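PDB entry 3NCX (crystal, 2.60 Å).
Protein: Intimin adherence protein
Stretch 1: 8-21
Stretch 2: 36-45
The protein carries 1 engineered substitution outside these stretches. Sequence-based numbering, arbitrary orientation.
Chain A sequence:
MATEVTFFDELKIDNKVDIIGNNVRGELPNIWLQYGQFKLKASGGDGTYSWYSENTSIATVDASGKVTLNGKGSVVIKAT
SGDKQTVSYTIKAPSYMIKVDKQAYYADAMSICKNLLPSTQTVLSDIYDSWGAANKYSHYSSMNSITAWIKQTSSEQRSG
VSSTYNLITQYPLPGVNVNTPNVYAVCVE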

# COMPACT_ATOMS: atom_id res chain seq x y z
N PHE A 8 -32.43 12.75 -5.91
CA PHE A 8 -31.25 12.14 -5.29
C PHE A 8 -30.81 12.86 -4.03
O PHE A 8 -31.11 14.04 -3.84
CB PHE A 8 -30.09 12.09 -6.28
CG PHE A 8 -30.50 12.14 -7.72
CD1 PHE A 8 -31.10 11.04 -8.33
CD2 PHE A 8 -30.29 13.28 -8.48
CE1 PHE A 8 -31.48 11.09 -9.65
CE2 PHE A 8 -30.67 13.33 -9.80
CZ PHE A 8 -31.26 12.24 -10.39
N ASP A 9 -30.07 12.16 -3.17
CA ASP A 9 -29.45 12.78 -2.01
C ASP A 9 -28.15 13.43 -2.44
O ASP A 9 -27.72 13.26 -3.59
CB ASP A 9 -29.16 11.74 -0.92
CG ASP A 9 -30.06 10.53 -1.01
OD1 ASP A 9 -31.23 10.62 -0.60
OD2 ASP A 9 -29.58 9.48 -1.49
N GLU A 10 -27.51 14.16 -1.54
CA GLU A 10 -26.25 14.80 -1.87
C GLU A 10 -25.13 13.77 -1.96
O GLU A 10 -25.08 12.82 -1.19
CB GLU A 10 -25.91 15.90 -0.85
CG GLU A 10 -25.65 15.40 0.56
CD GLU A 10 -25.18 16.52 1.48
OE1 GLU A 10 -25.61 17.67 1.29
OE2 GLU A 10 -24.38 16.23 2.39
N LEU A 11 -24.24 13.97 -2.93
CA LEU A 11 -23.11 13.08 -3.14
C LEU A 11 -22.23 13.02 -1.91
O LEU A 11 -21.94 14.05 -1.29
CB LEU A 11 -22.30 13.54 -4.35
CG LEU A 11 -21.07 12.71 -4.73
CD1 LEU A 11 -21.46 11.28 -5.05
CD2 LEU A 11 -20.34 13.35 -5.90
N LYS A 12 -21.79 11.82 -1.55
CA LYS A 12 -20.98 11.61 -0.36
C LYS A 12 -19.98 10.47 -0.56
O LYS A 12 -20.35 9.37 -0.95
CB LYS A 12 -21.89 11.29 0.84
CG LYS A 12 -21.14 10.89 2.10
CD LYS A 12 -20.58 12.10 2.83
CE LYS A 12 -19.63 11.68 3.95
NZ LYS A 12 -20.28 10.76 4.92
N ILE A 13 -18.71 10.76 -0.31
CA ILE A 13 -17.68 9.72 -0.34
C ILE A 13 -17.52 9.08 1.03
O ILE A 13 -17.14 9.74 2.00
CB ILE A 13 -16.32 10.26 -0.82
CG1 ILE A 13 -16.37 10.58 -2.32
CG2 ILE A 13 -15.22 9.25 -0.55
CD1 ILE A 13 -15.05 11.05 -2.88
N ASP A 14 -17.80 7.78 1.11
CA ASP A 14 -17.73 7.05 2.37
C ASP A 14 -16.33 7.13 2.98
O ASP A 14 -15.33 6.87 2.31
CB ASP A 14 -18.12 5.58 2.16
CG ASP A 14 -19.25 5.14 3.06
OD1 ASP A 14 -18.97 4.75 4.22
OD2 ASP A 14 -20.42 5.18 2.62
N ASN A 15 -16.28 7.50 4.26
CA ASN A 15 -15.01 7.53 4.99
C ASN A 15 -14.49 6.12 5.24
O ASN A 15 -13.30 5.91 5.48
CB ASN A 15 -15.17 8.28 6.30
CG ASN A 15 -13.91 8.27 7.14
OD1 ASN A 15 -12.94 8.96 6.82
ND2 ASN A 15 -13.91 7.49 8.21
N LYS A 16 -15.40 5.15 5.18
CA LYS A 16 -15.04 3.75 5.33
C LYS A 16 -14.48 3.23 4.01
O LYS A 16 -15.16 3.23 2.99
CB LYS A 16 -16.27 2.93 5.74
CG LYS A 16 -15.95 1.69 6.57
CD LYS A 16 -15.87 2.02 8.06
CE LYS A 16 -17.22 2.50 8.59
NZ LYS A 16 -17.19 2.75 10.06
N VAL A 17 -13.23 2.78 4.04
CA VAL A 17 -12.55 2.31 2.84
C VAL A 17 -12.49 0.78 2.77
O VAL A 17 -12.36 0.11 3.79
CB VAL A 17 -11.13 2.90 2.73
CG1 VAL A 17 -10.19 1.92 2.05
CG2 VAL A 17 -11.16 4.23 1.99
N ASP A 18 -12.59 0.25 1.55
CA ASP A 18 -12.51 -1.19 1.35
C ASP A 18 -11.12 -1.62 0.90
O ASP A 18 -10.76 -1.48 -0.26
CB ASP A 18 -13.54 -1.63 0.30
CG ASP A 18 -13.46 -3.12 -0.00
OD1 ASP A 18 -13.71 -3.50 -1.16
OD2 ASP A 18 -13.15 -3.90 0.92
N ILE A 19 -10.33 -2.15 1.84
CA ILE A 19 -8.99 -2.64 1.53
C ILE A 19 -9.07 -3.97 0.81
O ILE A 19 -9.59 -4.95 1.33
CB ILE A 19 -8.11 -2.78 2.79
CG1 ILE A 19 -7.77 -1.40 3.37
CG2 ILE A 19 -6.83 -3.52 2.45
CD1 ILE A 19 -8.91 -0.73 4.09
N ILE A 20 -8.53 -4.00 -0.41
CA ILE A 20 -8.60 -5.18 -1.27
C ILE A 20 -7.90 -6.40 -0.68
O ILE A 20 -8.34 -7.53 -0.88
CB ILE A 20 -7.99 -4.88 -2.65
CG1 ILE A 20 -8.70 -3.70 -3.30
CG2 ILE A 20 -8.06 -6.11 -3.54
CD1 ILE A 20 -10.19 -3.91 -3.48
N GLY A 21 -6.81 -6.17 0.05
CA GLY A 21 -5.96 -7.24 0.53
C GLY A 21 -6.53 -8.12 1.63
O GLY A 21 -6.25 -9.32 1.67
N GLY A 36 -0.46 -0.61 -2.84
CA GLY A 36 -1.61 -1.15 -2.15
C GLY A 36 -2.86 -0.53 -2.74
O GLY A 36 -2.80 0.57 -3.30
N GLN A 37 -3.99 -1.22 -2.63
CA GLN A 37 -5.21 -0.77 -3.29
C GLN A 37 -6.44 -0.80 -2.40
O GLN A 37 -6.54 -1.62 -1.47
CB GLN A 37 -5.45 -1.60 -4.55
CG GLN A 37 -4.31 -1.52 -5.55
CD GLN A 37 -4.51 -2.42 -6.75
OE1 GLN A 37 -4.93 -3.57 -6.61
NE2 GLN A 37 -4.21 -1.90 -7.94
N PHE A 38 -7.39 0.09 -2.68
CA PHE A 38 -8.62 0.17 -1.90
C PHE A 38 -9.76 0.82 -2.68
O PHE A 38 -9.53 1.65 -3.56
CB PHE A 38 -8.37 0.92 -0.58
CG PHE A 38 -7.86 2.32 -0.77
CD1 PHE A 38 -8.71 3.40 -0.70
CD2 PHE A 38 -6.51 2.55 -1.00
CE1 PHE A 38 -8.24 4.69 -0.86
CE2 PHE A 38 -6.03 3.84 -1.16
CZ PHE A 38 -6.90 4.91 -1.09
N LYS A 39 -10.98 0.43 -2.35
CA LYS A 39 -12.17 0.92 -3.06
C LYS A 39 -12.87 2.03 -2.28
O LYS A 39 -13.42 1.79 -1.20
CB LYS A 39 -13.15 -0.23 -3.30
CG LYS A 39 -12.54 -1.46 -3.94
CD LYS A 39 -12.44 -1.32 -5.45
CE LYS A 39 -13.82 -1.25 -6.09
NZ LYS A 39 -13.75 -1.28 -7.57
N LEU A 40 -12.86 3.24 -2.83
CA LEU A 40 -13.63 4.34 -2.27
C LEU A 40 -15.11 4.15 -2.61
O LEU A 40 -15.46 3.89 -3.76
CB LEU A 40 -13.13 5.68 -2.80
CG LEU A 40 -11.77 6.15 -2.28
CD1 LEU A 40 -11.29 7.37 -3.05
CD2 LEU A 40 -11.83 6.43 -0.79
N LYS A 41 -15.97 4.29 -1.60
CA LYS A 41 -17.40 4.08 -1.79
C LYS A 41 -18.16 5.40 -1.86
O LYS A 41 -18.26 6.12 -0.87
CB LYS A 41 -17.97 3.23 -0.65
CG LYS A 41 -19.46 2.96 -0.75
CD LYS A 41 -19.76 1.63 -1.44
CE LYS A 41 -19.26 1.62 -2.88
NZ LYS A 41 -19.40 0.27 -3.50
N ALA A 42 -18.69 5.72 -3.04
CA ALA A 42 -19.49 6.93 -3.21
C ALA A 42 -20.97 6.63 -3.01
O ALA A 42 -21.43 5.51 -3.22
CB ALA A 42 -19.25 7.53 -4.59
N SER A 43 -21.72 7.65 -2.59
CA SER A 43 -23.16 7.51 -2.38
C SER A 43 -23.87 8.79 -2.80
O SER A 43 -23.24 9.82 -3.00
CB SER A 43 -23.46 7.19 -0.92
OG SER A 43 -23.13 8.29 -0.08
N GLY A 44 -25.19 8.71 -2.93
CA GLY A 44 -25.97 9.86 -3.37
C GLY A 44 -25.82 10.10 -4.85
O GLY A 44 -25.12 9.36 -5.54
N GLY A 45 -26.47 11.14 -5.35
CA GLY A 45 -26.43 11.46 -6.77
C GLY A 45 -27.24 10.48 -7.58
O GLY A 45 -28.18 9.87 -7.07
O HOH W 1 -29.43 9.48 -4.24

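The two stretches run antiparallel and are joined mainly by backbone hydrogen bonds, in two short β ladders whose register shifts by two residues between them, with a small apolar cluster packed along one side.

In the first ladder, K12 and S43 form a hydrogen-bonded pair: K12 N donates to S43 O (2.9 Å) and S43 N donates to K12 O (2.7 Å). The serine adds a third link, because its p rotamer brings S43 OG within 3.1 Å of K12 O, to which it donates, so that one carbonyl accepts from both the main chain and the side chain of the same residue. The neighbouring pair, I13 and A42, is non-hydrogen-bonded, with CA atoms 4.4 Å apart, and beyond it D14 N donates to K41 O at 2.6 Å. In the second ladder D18 pairs with K39, through D18 N to K39 O (3.3 Å) and the shorter K39 N to D18 O (2.8 Å); I20 N continues the pattern by donating to Q37 O (3.3 Å). The register shift is taken up in the segment between I13 and D18, where N15 makes no contact with the other stretch.

Side chains alternate across the ladders. I13, A42, I19 and F38 lie on one face and K12, S43, D18 and K39 on the other. The apolar cluster centres on V17, which is buried and whose side chain packs against two apolar partners: V17 CG1 lies 3.4 Å from F38 CB, and V17 CG2 lies 3.6 Å from L40 CD2. L40 CD2 also reaches I13 CG2 at 4.4 Å, so branched aliphatic side chains fill the space beside the register shift. On the polar face, the aliphatic part of K39 serves as a packing surface, with K39 CG 3.4 Å from I20 CD1 and 3.6 Å from D18 OD1, while its amino group is hydrogen-bonded elsewhere in the structure.

At the far end the contact is again mostly main chain. L11 CA approaches S43 O at 3.3 Å in a CA-H...O contact, and G45 N donates to D9 O (3.0 Å). Both G44 and G45 have positive phi, which favours glycine. At G44 the close packing is a further reason: an ideal CB would point toward the other stretch and sit 2.3 Å from E10 O, a clash. A water closes this end, accepting from D9 N (3.0 Å) and donating to D9 OD2 (2.8 Å) and G45 O (3.1 Å). In total, 889 Å² is buried between the stretches, counting both sides.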